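Long-range contacts in GlcNAc Inducible Gene 2, GIG2 (Candida albicans, PDB 6AKZ), which binds a ferric ion and is probably a non-haem iron oxygenase of the DUF1479 family, with a cupin-type fold: residues A[277-282]-A[350-354]; A[59-63]-A[81-85]. One frame throughout, in Å; residues are numbered along the deposited sequence.

Contact 1 (A[277-282]-A[350-354]); sequences SLKLSM and HCDLP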
loop_
_atom_site.group_PDB
_atom_site.type_symbol
_atom_site.label_atom_id
_atom_site.label_comp_id
_atom_site.label_asym_id
_atom_site.label_seq_id
_atom_site.Cartn_x
_atom_site.Cartn_y
_atom_site.Cartn_z
ATOM N N SER A 277 11.778 3.069 -7.599
ATOM C CA SER A 277 11.806 4.365 -8.219
ATOM C C SER A 277 10.324 4.808 -8.362
ATOM O O SER A 277 9.644 4.466 -9.317
ATOM C CB SER A 277 12.480 4.275 -9.605
ATOM O OG SER A 277 12.491 5.557 -10.286
ATOM N N LEU A 278 9.860 5.648 -7.452
ATOM C CA LEU A 278 8.425 5.844 -7.313
ATOM C C LEU A 278 7.853 6.721 -8.436
ATOM O O LEU A 278 6.870 6.356 -9.088
ATOM C CB LEU A 278 8.125 6.394 -5.891
ATOM C CG LEU A 278 6.708 6.704 -5.534
ATOM C CD1 LEU A 278 5.827 5.481 -5.697
ATOM C CD2 LEU A 278 6.712 7.151 -4.038
ATOM N N LYS A 279 8.450 7.900 -8.628
ATOM C CA LYS A 279 8.003 8.834 -9.607
ATOM C C LYS A 279 8.126 8.298 -11.007
ATOM O O LYS A 279 7.154 8.423 -11.774
ATOM C CB LYS A 279 8.744 10.168 -9.512
ATOM C CG LYS A 279 8.198 11.302 -10.348
ATOM C CD LYS A 279 9.196 12.467 -10.343
ATOM C CE LYS A 279 9.154 13.256 -9.065
ATOM N NZ LYS A 279 10.258 14.241 -9.049
ATOM N N LEU A 280 9.265 7.763 -11.396
ATOM C CA LEU A 280 9.387 7.234 -12.759
ATOM C C LEU A 280 8.426 6.102 -13.009
ATOM O O LEU A 280 7.838 5.976 -14.111
ATOM C CB LEU A 280 10.825 6.800 -13.050
ATOM C CG LEU A 280 11.853 7.876 -13.126
ATOM C CD1 LEU A 280 13.212 7.324 -13.440
ATOM C CD2 LEU A 280 11.491 8.949 -14.109
ATOM N N SER A 281 8.273 5.224 -12.013
ATOM C CA SER A 281 7.308 4.157 -12.109
ATOM C C SER A 281 5.869 4.618 -12.453
ATOM O O SER A 281 5.236 4.095 -13.362
ATOM C CB SER A 281 7.298 3.270 -10.881
ATOM O OG SER A 281 8.452 2.422 -10.773
ATOM N N MET A 282 5.352 5.533 -11.674
ATOM C CA MET A 282 4.004 5.976 -11.878
ATOM C C MET A 282 3.811 6.869 -13.123
ATOM O O MET A 282 2.765 6.871 -13.713
ATOM C CB MET A 282 3.419 6.622 -10.616
ATOM C CG MET A 282 3.221 5.659 -9.448
ATOM S SD MET A 282 2.301 4.176 -9.875
ATOM C CE MET A 282 0.735 4.799 -10.463
ATOM N N HIS A 350 5.632 2.252 -0.533
ATOM C CA HIS A 350 4.540 3.151 -1.008
ATOM C C HIS A 350 3.462 2.390 -1.768
ATOM O O HIS A 350 3.720 1.424 -2.469
ATOM C CB HIS A 350 5.079 4.291 -1.858
ATOM C CG HIS A 350 4.132 5.424 -2.056
ATOM N ND1 HIS A 350 3.210 5.459 -3.073
ATOM C CD2 HIS A 350 4.075 6.638 -1.463
ATOM C CE1 HIS A 350 2.573 6.614 -3.062
ATOM N NE2 HIS A 350 3.079 7.349 -2.081
ATOM N N CYS A 351 2.207 2.759 -1.532
ATOM C CA CYS A 351 1.090 2.116 -2.185
ATOM C C CYS A 351 1.176 2.084 -3.705
ATOM O O CYS A 351 0.545 1.250 -4.341
ATOM C CB CYS A 351 -0.267 2.721 -1.715
ATOM S SG CYS A 351 -0.385 4.496 -2.055
ATOM N N ASP A 352 1.956 2.961 -4.285
ATOM C CA ASP A 352 2.160 3.003 -5.744
ATOM C C ASP A 352 3.451 2.346 -6.202
ATOM O O ASP A 352 3.879 2.585 -7.360
ATOM C CB ASP A 352 2.091 4.435 -6.261
ATOM C CG ASP A 352 0.658 4.971 -6.451
ATOM O OD1 ASP A 352 -0.336 4.185 -6.309
ATOM O OD2 ASP A 352 0.551 6.238 -6.606
ATOM N N LEU A 353 4.140 1.576 -5.330
ATOM C CA LEU A 353 5.394 0.987 -5.759
ATOM C C LEU A 353 5.185 -0.420 -6.379
ATOM O O LEU A 353 4.501 -1.319 -5.800
ATOM C CB LEU A 353 6.352 0.870 -4.581
ATOM C CG LEU A 353 7.787 0.864 -5.014
ATOM C CD1 LEU A 353 8.191 2.255 -5.485
ATOM C CD2 LEU A 353 8.769 0.415 -3.942
ATOM N N PRO A 354 5.658 -0.604 -7.603
ATOM C CA PRO A 354 5.589 -1.966 -8.160
ATOM C C PRO A 354 6.390 -2.933 -7.294
ATOM O O PRO A 354 7.527 -2.633 -6.928
ATOM C CB PRO A 354 6.233 -1.777 -9.531
ATOM C CG PRO A 354 6.217 -0.314 -9.828
ATOM C CD PRO A 354 6.263 0.352 -8.541
#
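This is a buried packing contact, without hydrogen bonds between its two sides, in which the first turn of helix 278-287 sits against the turn that links strand 346-350 to strand 355-357. Leu278 does most of the work. Its CD2 lies over one face of the His350 imidazole, a CH-pi contact with the methyl 3.8 Å from the ring centroid, while Leu278 CD1 meets Leu353 CD1 at 4.0 Å. One helical turn further on, Met282 reaches Asp352, SD to the backbone O at 3.4 Å and CG to CB at 3.6 Å. The 350-353 segment is a type I beta turn, closed by Leu353 N to His350 O at 2.9 Å and braced by Asp352 N to His350 ND1 at 3.0 Å; His350 NE2 is hydrogen-bonded to Ala223 O. In this cupin-clan protein the turn leads, through Pro354, to His355, which binds the iron together with His192 and Asp194, so the helix packs on the approach to the metal site. The Asp352 carboxylate itself turns to Arg229, Arg200 and Tyr210. The side chain of Pro354 is about 9 Å from the bound Fe(III) ion. Pro354 CG rests 3.7 Å from Ser281 OG, a hydroxyl hydrogen-bonded back to Ser277 O at 2.8 Å.

Contact 2 (A[59-63]-A[81-85]); sequences SYVPK and LFKQR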
loop_
_atom_site.group_PDB
_atom_site.type_symbol
_atom_site.label_atom_id
_atom_site.label_comp_id
_atom_site.label_asym_id
_atom_site.label_seq_id
_atom_site.Cartn_x
_atom_site.Cartn_y
_atom_site.Cartn_z
ATOM N N SER A 59 21.286 -3.160 -2.417
ATOM C CA SER A 59 21.694 -2.071 -1.548
ATOM C C SER A 59 21.088 -0.715 -1.982
ATOM O O SER A 59 21.236 0.300 -1.238
ATOM C CB SER A 59 23.179 -2.004 -1.480
ATOM O OG SER A 59 23.682 -1.608 -2.732
ATOM N N TYR A 60 20.517 -0.650 -3.198
ATOM C CA TYR A 60 19.790 0.523 -3.662
ATOM C C TYR A 60 18.587 0.849 -2.751
ATOM O O TYR A 60 18.194 2.014 -2.636
ATOM C CB TYR A 60 19.411 0.369 -5.116
ATOM C CG TYR A 60 18.912 1.614 -5.809
ATOM C CD1 TYR A 60 17.591 2.009 -5.711
ATOM C CD2 TYR A 60 19.777 2.415 -6.495
ATOM C CE1 TYR A 60 17.142 3.144 -6.343
ATOM C CE2 TYR A 60 19.371 3.540 -7.156
ATOM C CZ TYR A 60 18.095 3.936 -7.057
ATOM O OH TYR A 60 17.733 5.053 -7.715
ATOM N N VAL A 61 18.001 -0.138 -2.067
ATOM C CA VAL A 61 16.850 0.130 -1.269
ATOM C C VAL A 61 17.271 0.874 -0.027
ATOM O O VAL A 61 18.161 0.438 0.689
ATOM C CB VAL A 61 16.171 -1.221 -0.800
ATOM C CG1 VAL A 61 15.092 -0.999 0.214
ATOM C CG2 VAL A 61 15.679 -1.929 -2.054
ATOM N N PRO A 62 16.630 2.002 0.251
ATOM C CA PRO A 62 16.938 2.714 1.490
ATOM C C PRO A 62 16.820 1.829 2.760
ATOM O O PRO A 62 15.872 1.042 2.933
ATOM C CB PRO A 62 15.917 3.818 1.502
ATOM C CG PRO A 62 15.537 4.021 0.071
ATOM C CD PRO A 62 15.557 2.647 -0.520
ATOM N N LYS A 63 17.792 1.958 3.620
ATOM C CA LYS A 63 17.832 1.202 4.816
ATOM C C LYS A 63 18.394 2.072 5.933
ATOM O O LYS A 63 19.265 2.850 5.720
ATOM C CB LYS A 63 18.751 0.000 4.579
ATOM C CG LYS A 63 18.774 -1.025 5.662
ATOM C CD LYS A 63 19.461 -2.323 5.273
ATOM C CE LYS A 63 20.941 -2.348 5.541
ATOM N NZ LYS A 63 21.485 -3.584 4.934
ATOM N N LEU A 81 15.922 9.888 0.344
ATOM C CA LEU A 81 16.014 8.613 -0.409
ATOM C C LEU A 81 14.625 7.865 -0.442
ATOM O O LEU A 81 14.229 7.245 -1.462
ATOM C CB LEU A 81 17.124 7.729 0.186
ATOM C CG LEU A 81 18.520 8.210 -0.151
ATOM C CD1 LEU A 81 19.548 7.686 0.828
ATOM C CD2 LEU A 81 18.752 7.852 -1.610
ATOM N N PHE A 82 13.935 7.881 0.665
ATOM C CA PHE A 82 12.621 7.213 0.786
ATOM C C PHE A 82 11.615 7.873 -0.165
ATOM O O PHE A 82 10.963 7.169 -0.907
ATOM C CB PHE A 82 12.081 7.241 2.169
ATOM C CG PHE A 82 10.644 6.755 2.251
ATOM C CD1 PHE A 82 10.326 5.446 1.965
ATOM C CD2 PHE A 82 9.647 7.661 2.546
ATOM C CE1 PHE A 82 9.015 5.008 2.059
ATOM C CE2 PHE A 82 8.332 7.262 2.583
ATOM C CZ PHE A 82 8.015 5.935 2.264
ATOM N N LYS A 83 11.545 9.219 -0.226
ATOM C CA LYS A 83 10.627 9.818 -1.150
ATOM C C LYS A 83 10.942 9.519 -2.622
ATOM O O LYS A 83 10.037 9.522 -3.430
ATOM C CB LYS A 83 10.483 11.310 -0.925
ATOM C CG LYS A 83 9.905 11.621 0.453
ATOM C CD LYS A 83 9.390 13.054 0.506
ATOM C CE LYS A 83 8.495 13.235 1.695
ATOM N NZ LYS A 83 7.629 14.472 1.666
ATOM N N GLN A 84 12.219 9.386 -2.990
ATOM C CA GLN A 84 12.621 9.013 -4.344
ATOM C C GLN A 84 12.334 7.549 -4.660
ATOM O O GLN A 84 11.823 7.179 -5.745
ATOM C CB GLN A 84 14.138 9.319 -4.565
ATOM C CG GLN A 84 14.678 8.819 -5.910
ATOM C CD GLN A 84 16.215 8.559 -6.065
ATOM O OE1 GLN A 84 16.992 8.239 -5.138
ATOM N NE2 GLN A 84 16.631 8.704 -7.280
ATOM N N ARG A 85 12.666 6.701 -3.725
ATOM C CA ARG A 85 12.732 5.280 -4.013
ATOM C C ARG A 85 11.496 4.501 -3.590
ATOM O O ARG A 85 11.263 3.374 -4.097
ATOM C CB ARG A 85 14.014 4.698 -3.401
ATOM C CG ARG A 85 15.245 5.284 -4.073
ATOM C CD ARG A 85 16.591 4.919 -3.523
ATOM N NE ARG A 85 17.598 5.777 -4.182
ATOM C CZ ARG A 85 18.870 5.452 -4.248
ATOM N NH1 ARG A 85 19.314 4.333 -3.656
ATOM N NH2 ARG A 85 19.727 6.275 -4.846
#
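Arg85, at the end of helix 76-85, has the largest buried area here, and its guanidinium lies flat on the ring of Tyr60. The two planes are only 4° apart and Arg85 CZ stands 3.5 Å from the centroid of the Tyr60 ring, a stacked cation-pi pair. The same group also makes the one hydrogen bond between the segments, Arg85 NH1 to Tyr60 O at 2.8 Å, so Arg85 holds both the ring and the backbone of Tyr60. The guanidinium is steered from its own helix as well: Arg85 NE donates to Gln84 OE1 at 2.7 Å. The Tyr60 side chain also touches Glu49, Glu52 and Ile53 of helix 32-56, which places the stack where that helix, the 59-63 linker and helix 76-85 come together. The linker leads into strand 63-65, an outermost strand of the seven-stranded mixed sheet, and helix 76-85 is the crossover to strand 87-91, its parallel neighbour: a beta-alpha-beta unit at one side of the sheet. Pro62, just before the first strand, points its ring at the helix and fills the space beside the arginine stem. Its CG lies 3.9 Å from Arg85 CB, 3.8 Å from Leu81 O and 4.0 Å from Leu81 CB, so this one ring atom sits between residues a helical turn apart.

In the fold
Contact 2 comes first along the chain and is complete before contact 1 opens; their centres lie 12 Å apart and they touch. Leu278 N comes within 3.0 Å of Gln84 O, a probable hydrogen bond that joins the start of helix 278-287 to the last turn of helix 76-85, and Leu353 CD1 packs 3.6 Å from Arg85 O. Both contacts lie at the border of the mixed sheet: helix 76-85 runs into strand 87-91, which lies next to strand 346-350, whose end begins the turn of contact 1. Contact 1 is the more central and borders the iron site, whereas contact 2, away from it, joins the linker before strand 63-65 to the crossover helix.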